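Local coordinates for putative invasin (Yersinia pseudotuberculosis IP 31758, PDB 5N40), which is an adhesin of the invasin family that probably helps the bacterium attach to host cells through a chain of immunoglobulin-like domains and a C-type lectin-like domain, at residues V188-L200 / M209-S221. The protein carries 1 engineered substitution. Numbering follows the deposited sequence.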
ATOM      1  N   VAL A 188      -2.574  -4.421   2.793  1.00 11.59           N
ATOM      2  CA  VAL A 188      -1.256  -3.791   2.798  1.00 11.76           C
ATOM      3  C   VAL A 188      -0.463  -4.304   3.993  1.00 13.50           C
ATOM      4  O   VAL A 188      -0.955  -4.273   5.126  1.00 15.23           O
ATOM      5  CB  VAL A 188      -1.364  -2.259   2.856  1.00 11.04           C
ATOM      6  CG1 VAL A 188       0.015  -1.627   2.693  1.00 14.07           C
ATOM      7  CG2 VAL A 188      -2.322  -1.751   1.791  1.00 13.80           C
ATOM      8  N   THR A 189       0.780  -4.723   3.744  1.00 14.09           N
ATOM      9  CA  THR A 189       1.685  -5.196   4.786  1.00 12.95           C
ATOM     10  C   THR A 189       3.078  -4.621   4.550  1.00 11.88           C
ATOM     11  O   THR A 189       3.412  -4.177   3.451  1.00 12.86           O
ATOM     12  CB  THR A 189       1.773  -6.730   4.828  1.00 12.38           C
ATOM     13  OG1 THR A 189       2.142  -7.223   3.535  1.00 13.38           O
ATOM     14  CG2 THR A 189       0.450  -7.351   5.267  1.00 14.67           C
ATOM     15  N   ASP A 190       3.904  -4.666   5.595  1.00 13.28           N
ATOM     16  CA  ASP A 190       5.264  -4.121   5.547  1.00 11.12           C
ATOM     17  C   ASP A 190       6.207  -5.081   6.264  1.00 14.27           C
ATOM     18  O   ASP A 190       6.883  -4.714   7.229  1.00 12.74           O
ATOM     19  CB  ASP A 190       5.301  -2.723   6.164  1.00 12.73           C
ATOM     20  CG  ASP A 190       6.538  -1.928   5.774  1.00 12.82           C
ATOM     21  OD1 ASP A 190       7.352  -2.418   4.955  1.00 14.45           O
ATOM     22  OD2 ASP A 190       6.712  -0.807   6.311  1.00 13.17           O
ATOM     23  N   PRO A 191       6.286  -6.331   5.797  1.00 13.23           N
ATOM     24  CA  PRO A 191       7.081  -7.340   6.527  1.00 13.43           C
ATOM     25  C   PRO A 191       8.560  -7.001   6.645  1.00 16.55           C
ATOM     26  O   PRO A 191       9.216  -7.476   7.584  1.00 15.47           O
ATOM     27  CB  PRO A 191       6.860  -8.619   5.708  1.00 14.85           C
ATOM     28  CG  PRO A 191       6.446  -8.153   4.354  1.00 18.87           C
ATOM     29  CD  PRO A 191       5.672  -6.892   4.580  1.00 13.64           C
ATOM     30  N   ASN A 192       9.111  -6.197   5.737  1.00 16.13           N
ATOM     31  CA  ASN A 192      10.508  -5.791   5.791  1.00 19.62           C
ATOM     32  C   ASN A 192      10.664  -4.328   6.191  1.00 15.89           C
ATOM     33  O   ASN A 192      11.701  -3.716   5.912  1.00 16.46           O
ATOM     34  CB  ASN A 192      11.179  -6.057   4.443  1.00 17.89           C
ATOM     35  CG  ASN A 192      11.131  -7.525   4.058  1.00 22.33           C
ATOM     36  OD1 ASN A 192      11.691  -8.371   4.751  1.00 23.69           O
ATOM     37  ND2 ASN A 192      10.454  -7.831   2.958  1.00 25.53           N
ATOM     38  N   GLY A 193       9.660  -3.756   6.852  1.00 15.46           N
ATOM     39  CA  GLY A 193       9.749  -2.373   7.270  1.00 14.00           C
ATOM     40  C   GLY A 193      10.681  -2.180   8.452  1.00 12.89           C
ATOM     41  O   GLY A 193      10.967  -3.100   9.218  1.00 16.96           O
ATOM     42  N   ILE A 194      11.177  -0.949   8.598  1.00 14.31           N
ATOM     43  CA  ILE A 194      12.016  -0.602   9.738  1.00 13.03           C
ATOM     44  C   ILE A 194      11.366   0.467  10.621  1.00 13.63           C
ATOM     45  O   ILE A 194      12.029   1.056  11.463  1.00 13.23           O
ATOM     46  CB  ILE A 194      13.431  -0.186   9.286  1.00 13.98           C
ATOM     47  CG1 ILE A 194      13.421   1.106   8.457  1.00 15.76           C
ATOM     48  CG2 ILE A 194      14.067  -1.333   8.496  1.00 17.48           C
ATOM     49  CD1 ILE A 194      14.818   1.616   8.114  1.00 20.35           C
ATOM     50  N   GLY A 195      10.063   0.707  10.453  1.00 13.95           N
ATOM     51  CA  GLY A 195       9.337   1.645  11.294  1.00 10.06           C
ATOM     52  C   GLY A 195       9.068   2.976  10.624  1.00 13.57           C
ATOM     53  O   GLY A 195       9.426   4.036  11.152  1.00 12.98           O
ATOM     54  N   VAL A 196       8.420   2.936   9.464  1.00 12.46           N
ATOM     55  CA  VAL A 196       8.271   4.124   8.637  1.00 11.96           C
ATOM     56  C   VAL A 196       6.806   4.346   8.276  1.00 13.54           C
ATOM     57  O   VAL A 196       5.979   3.430   8.282  1.00 10.29           O
ATOM     58  CB  VAL A 196       9.136   4.045   7.355  1.00 12.46           C
ATOM     59  CG1 VAL A 196      10.607   4.014   7.720  1.00 13.54           C
ATOM     60  CG2 VAL A 196       8.786   2.822   6.527  1.00 13.62           C
ATOM     61  N   GLN A 197       6.509   5.605   7.951  1.00 12.70           N
ATOM     62  CA  GLN A 197       5.235   6.018   7.386  1.00 14.64           C
ATOM     63  C   GLN A 197       5.414   6.122   5.878  1.00 11.24           C
ATOM     64  O   GLN A 197       6.247   6.901   5.404  1.00 12.78           O
ATOM     65  CB  GLN A 197       4.797   7.359   7.971  1.00 15.49           C
ATOM     66  CG  GLN A 197       3.532   7.945   7.378  1.00 14.42           C
ATOM     67  CD  GLN A 197       3.396   9.427   7.659  1.00 20.81           C
ATOM     68  OE1 GLN A 197       3.749  10.272   6.824  1.00 24.06           O
ATOM     69  NE2 GLN A 197       2.867   9.756   8.822  1.00 18.10           N
ATOM     70  N   THR A 198       4.648   5.329   5.136  1.00 10.93           N
ATOM     71  CA  THR A 198       4.751   5.271   3.686  1.00 11.29           C
ATOM     72  C   THR A 198       3.524   5.929   3.073  1.00 10.74           C
ATOM     73  O   THR A 198       2.390   5.609   3.442  1.00 10.77           O
ATOM     74  CB  THR A 198       4.875   3.826   3.204  1.00 11.77           C
ATOM     75  OG1 THR A 198       6.020   3.217   3.817  1.00 14.78           O
ATOM     76  CG2 THR A 198       5.018   3.769   1.675  1.00 14.79           C
ATOM     77  N   THR A 199       3.751   6.840   2.135  1.00 10.96           N
ATOM     78  CA  THR A 199       2.661   7.448   1.385  1.00 11.14           C
ATOM     79  C   THR A 199       2.447   6.623   0.126  1.00 11.04           C
ATOM     80  O   THR A 199       3.335   6.541  -0.731  1.00 14.67           O
ATOM     81  CB  THR A 199       2.973   8.900   1.037  1.00 16.24           C
ATOM     82  OG1 THR A 199       3.202   9.644   2.238  1.00 13.20           O
ATOM     83  CG2 THR A 199       1.812   9.517   0.265  1.00 15.08           C
ATOM     84  N   LEU A 200       1.284   5.997   0.025  1.00 10.05           N
ATOM     85  CA  LEU A 200       0.884   5.252  -1.161  1.00  9.25           C
ATOM     86  C   LEU A 200      -0.044   6.106  -2.011  1.00 12.31           C
ATOM     87  O   LEU A 200      -1.011   6.674  -1.497  1.00 13.12           O
ATOM     88  CB  LEU A 200       0.175   3.955  -0.782  1.00 12.69           C
ATOM     89  CG  LEU A 200       1.070   2.866  -0.183  1.00 12.98           C
ATOM     90  CD1 LEU A 200       0.239   1.693   0.286  1.00 14.24           C
ATOM     91  CD2 LEU A 200       2.107   2.403  -1.207  1.00 15.80           C
ATOM     92  N   MET A 209      -5.658  10.708  -9.265  1.00 12.14           N
ATOM     93  CA  MET A 209      -4.887  10.095  -8.190  1.00 11.52           C
ATOM     94  C   MET A 209      -5.339  10.622  -6.836  1.00 13.90           C
ATOM     95  O   MET A 209      -5.958  11.683  -6.726  1.00 14.74           O
ATOM     96  CB  MET A 209      -3.386  10.372  -8.343  1.00 12.96           C
ATOM     97  CG  MET A 209      -2.826  10.085  -9.721  1.00 18.02           C
ATOM     98  SD  MET A 209      -1.142  10.684  -9.908  1.00 18.55           S
ATOM     99  CE  MET A 209      -1.316  12.435  -9.657  1.00 20.24           C
ATOM    100  N   GLU A 210      -4.985   9.873  -5.793  1.00 11.52           N
ATOM    101  CA  GLU A 210      -5.188  10.298  -4.415  1.00 12.60           C
ATOM    102  C   GLU A 210      -4.200   9.529  -3.551  1.00 13.60           C
ATOM    103  O   GLU A 210      -3.847   8.393  -3.876  1.00 12.73           O
ATOM    104  CB  GLU A 210      -6.631  10.054  -3.952  1.00 15.02           C
ATOM    105  CG  GLU A 210      -6.924  10.543  -2.544  1.00 15.83           C
ATOM    106  CD  GLU A 210      -6.599  12.011  -2.364  1.00 17.83           C
ATOM    107  OE1 GLU A 210      -5.424  12.342  -2.088  1.00 17.92           O
ATOM    108  OE2 GLU A 210      -7.520  12.840  -2.532  1.00 16.79           O
ATOM    109  N   ASN A 211      -3.753  10.164  -2.460  1.00 13.10           N
ATOM    110  CA  ASN A 211      -2.733   9.626  -1.564  1.00 13.69           C
ATOM    111  C   ASN A 211      -3.326   9.219  -0.223  1.00 14.59           C
ATOM    112  O   ASN A 211      -4.320   9.787   0.238  1.00 14.24           O
ATOM    113  CB  ASN A 211      -1.630  10.654  -1.276  1.00 19.70           C
ATOM    114  CG  ASN A 211      -0.816  11.012  -2.495  1.00 18.84           C
ATOM    115  OD1 ASN A 211      -0.666  10.217  -3.412  1.00 24.71           O
ATOM    116  ND2 ASN A 211      -0.260  12.218  -2.495  1.00 31.28           N
ATOM    117  N   THR A 212      -2.666   8.259   0.427  1.00 14.02           N
ATOM    118  CA  THR A 212      -2.957   7.938   1.818  1.00 11.91           C
ATOM    119  C   THR A 212      -1.675   7.442   2.472  1.00 16.46           C
ATOM    120  O   THR A 212      -0.797   6.892   1.804  1.00 14.46           O
ATOM    121  CB  THR A 212      -4.067   6.880   1.946  1.00 12.89           C
ATOM    122  OG1 THR A 212      -4.693   6.977   3.232  1.00 16.96           O
ATOM    123  CG2 THR A 212      -3.519   5.460   1.751  1.00 15.62           C
ATOM    124  N   ASN A 213      -1.577   7.635   3.784  1.00 15.29           N
ATOM    125  CA  ASN A 213      -0.405   7.220   4.539  1.00 14.79           C
ATOM    126  C   ASN A 213      -0.686   5.926   5.284  1.00 13.36           C
ATOM    127  O   ASN A 213      -1.770   5.742   5.849  1.00 14.57           O
ATOM    128  CB  ASN A 213       0.019   8.301   5.534  1.00 14.23           C
ATOM    129  CG  ASN A 213       0.606   9.517   4.859  1.00 16.92           C
ATOM    130  OD1 ASN A 213       1.220   9.416   3.799  1.00 18.57           O
ATOM    131  ND2 ASN A 213       0.421  10.677   5.471  1.00 18.43           N
ATOM    132  N   VAL A 214       0.290   5.027   5.270  1.00 11.78           N
ATOM    133  CA  VAL A 214       0.255   3.819   6.080  1.00 15.33           C
ATOM    134  C   VAL A 214       1.543   3.746   6.887  1.00 12.26           C
ATOM    135  O   VAL A 214       2.634   4.023   6.377  1.00 15.08           O
ATOM    136  CB  VAL A 214       0.061   2.553   5.217  1.00 13.00           C
ATOM    137  CG1 VAL A 214      -1.323   2.579   4.554  1.00 10.05           C
ATOM    138  CG2 VAL A 214       1.171   2.428   4.176  1.00 15.31           C
ATOM    139  N   THR A 215       1.410   3.388   8.160  1.00 12.36           N
ATOM    140  CA  THR A 215       2.539   3.308   9.071  1.00 15.23           C
ATOM    141  C   THR A 215       2.543   1.923   9.695  1.00 12.90           C
ATOM    142  O   THR A 215       1.504   1.454  10.163  1.00 11.80           O
ATOM    143  CB  THR A 215       2.445   4.392  10.150  1.00 16.59           C
ATOM    144  OG1 THR A 215       2.459   5.679   9.523  1.00 14.72           O
ATOM    145  CG2 THR A 215       3.601   4.295  11.145  1.00 15.73           C
ATOM    146  N   PHE A 216       3.700   1.269   9.680  1.00 12.07           N
ATOM    147  CA  PHE A 216       3.865  -0.044  10.292  1.00 11.86           C
ATOM    148  C   PHE A 216       4.961   0.056  11.339  1.00 12.91           C
ATOM    149  O   PHE A 216       6.126   0.308  11.009  1.00 13.12           O
ATOM    150  CB  PHE A 216       4.183  -1.116   9.245  1.00 11.84           C
ATOM    151  CG  PHE A 216       3.040  -1.405   8.305  1.00 10.11           C
ATOM    152  CD1 PHE A 216       2.841  -0.643   7.151  1.00 11.32           C
ATOM    153  CD2 PHE A 216       2.150  -2.425   8.575  1.00 12.87           C
ATOM    154  CE1 PHE A 216       1.788  -0.927   6.287  1.00 11.34           C
ATOM    155  CE2 PHE A 216       1.097  -2.698   7.730  1.00 10.81           C
ATOM    156  CZ  PHE A 216       0.917  -1.949   6.574  1.00 10.76           C
ATOM    157  N   ASN A 217       4.578  -0.141  12.597  1.00 12.89           N
ATOM    158  CA  ASN A 217       5.501   0.011  13.710  1.00 13.48           C
ATOM    159  C   ASN A 217       6.521  -1.112  13.746  1.00 10.81           C
ATOM    160  O   ASN A 217       6.192  -2.279  13.526  1.00 13.27           O
ATOM    161  CB  ASN A 217       4.735   0.013  15.027  1.00 12.33           C
ATOM    162  CG  ASN A 217       3.752   1.140  15.129  1.00  9.94           C
ATOM    163  OD1 ASN A 217       4.042   2.271  14.738  1.00 14.57           O
ATOM    164  ND2 ASN A 217       2.574   0.848  15.686  1.00 12.17           N
ATOM    165  N   VAL A 218       7.761  -0.749  14.059  1.00 11.26           N
ATOM    166  CA  VAL A 218       8.842  -1.706  14.280  1.00 11.49           C
ATOM    167  C   VAL A 218       8.960  -1.974  15.778  1.00 14.72           C
ATOM    168  O   VAL A 218       8.794  -1.066  16.602  1.00 14.72           O
ATOM    169  CB  VAL A 218      10.162  -1.171  13.691  1.00 13.47           C
ATOM    170  CG1 VAL A 218      10.706  -0.009  14.525  1.00 10.58           C
ATOM    171  CG2 VAL A 218      11.175  -2.297  13.558  1.00 15.00           C
ATOM    172  N   ILE A 219       9.263  -3.224  16.144  1.00 13.53           N
ATOM    173  CA  ILE A 219       9.197  -3.581  17.558  1.00 12.74           C
ATOM    174  C   ILE A 219      10.321  -2.910  18.340  1.00 13.66           C
ATOM    175  O   ILE A 219      10.183  -2.658  19.544  1.00 13.84           O
ATOM    176  CB  ILE A 219       9.208  -5.115  17.707  1.00 14.67           C
ATOM    177  CG1 ILE A 219       8.852  -5.541  19.141  1.00 14.54           C
ATOM    178  CG2 ILE A 219      10.560  -5.694  17.299  1.00 15.01           C
ATOM    179  CD1 ILE A 219       7.409  -5.232  19.551  1.00 15.63           C
ATOM    180  N   THR A 220      11.423  -2.574  17.677  1.00 12.48           N
ATOM    181  CA  THR A 220      12.636  -2.121  18.340  1.00 14.54           C
ATOM    182  C   THR A 220      12.668  -0.620  18.591  1.00 15.59           C
ATOM    183  O   THR A 220      13.707  -0.100  19.013  1.00 14.93           O
ATOM    184  CB  THR A 220      13.872  -2.541  17.536  1.00 14.23           C
ATOM    185  OG1 THR A 220      13.702  -2.243  16.143  1.00 12.64           O
ATOM    186  CG2 THR A 220      14.137  -4.025  17.709  1.00 16.03           C
ATOM    187  N   SER A 221      11.557   0.084  18.360  1.00 13.79           N
ATOM    188  CA  SER A 221      11.443   1.489  18.697  1.00 12.75           C
ATOM    189  C   SER A 221      10.300   1.702  19.681  1.00 10.51           C
ATOM    190  O   SER A 221       9.237   1.084  19.542  1.00 11.72           O
ATOM    191  CB  SER A 221      11.191   2.346  17.445  1.00 13.75           C
ATOM    192  OG  SER A 221      12.372   2.501  16.686  1.00 14.17           O
TER
HETATM  193  O   HOH W   1       7.745   0.096   8.790  1.00 13.12           O
HETATM  194  O   HOH W   2       1.993   7.889  10.949  1.00 33.04           O
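F216, V214 and L200 carry this contact, the closing part of an immunoglobulin-like beta sandwich: strand 209-217 pairs as an antiparallel hairpin with strand 197-204, while the loop from strand 183-189 in the other sheet crosses over to join them. The F216 ring reaches between the sheets, its CG anti to the carbonyl carbon (chi1 -68°). Over one ring face lies D190, whose CB makes a CH-pi contact 3.7 Å from the ring centroid, with the carboxylate plane steeply turned against the ring. V188 meets the far end of the ring, its carbonyl O near the ring plane at the edge, 3.3 Å from CZ, and its CG1 packing on the same CZ. I123 of strand 123-131 adds a further apolar contact to F216. V214 CG2 continues this interior face, touching L200 CD1 at 4.1 Å and, more loosely, V188 CG1. Beneath these side chains two antiparallel hydrogen-bonded pairs, T198 with V214 and L200 with T212, each exchange two N-H...O bonds; toward the loop the pairing frays to a weak bond from F216 N to V196 O. There a water fills in, giving hydrogens to D190 OD2 and F216 O and accepting one from V196 N, so the crossing loop is tied to the hairpin. Past it, V218 CG1 rests on I194 O and the CA of G195, whose positive phi suits glycine. The opposite face of the hairpin is polar. The amides of Q197 and N213 stack with planes 11° apart, and a second water bridges Q197 NE2 and T215 OG1. Alongside, T199 OG1 donates to N213 OD1 across a short 2.5 Å, tilted 20° from the amide carbonyl plane.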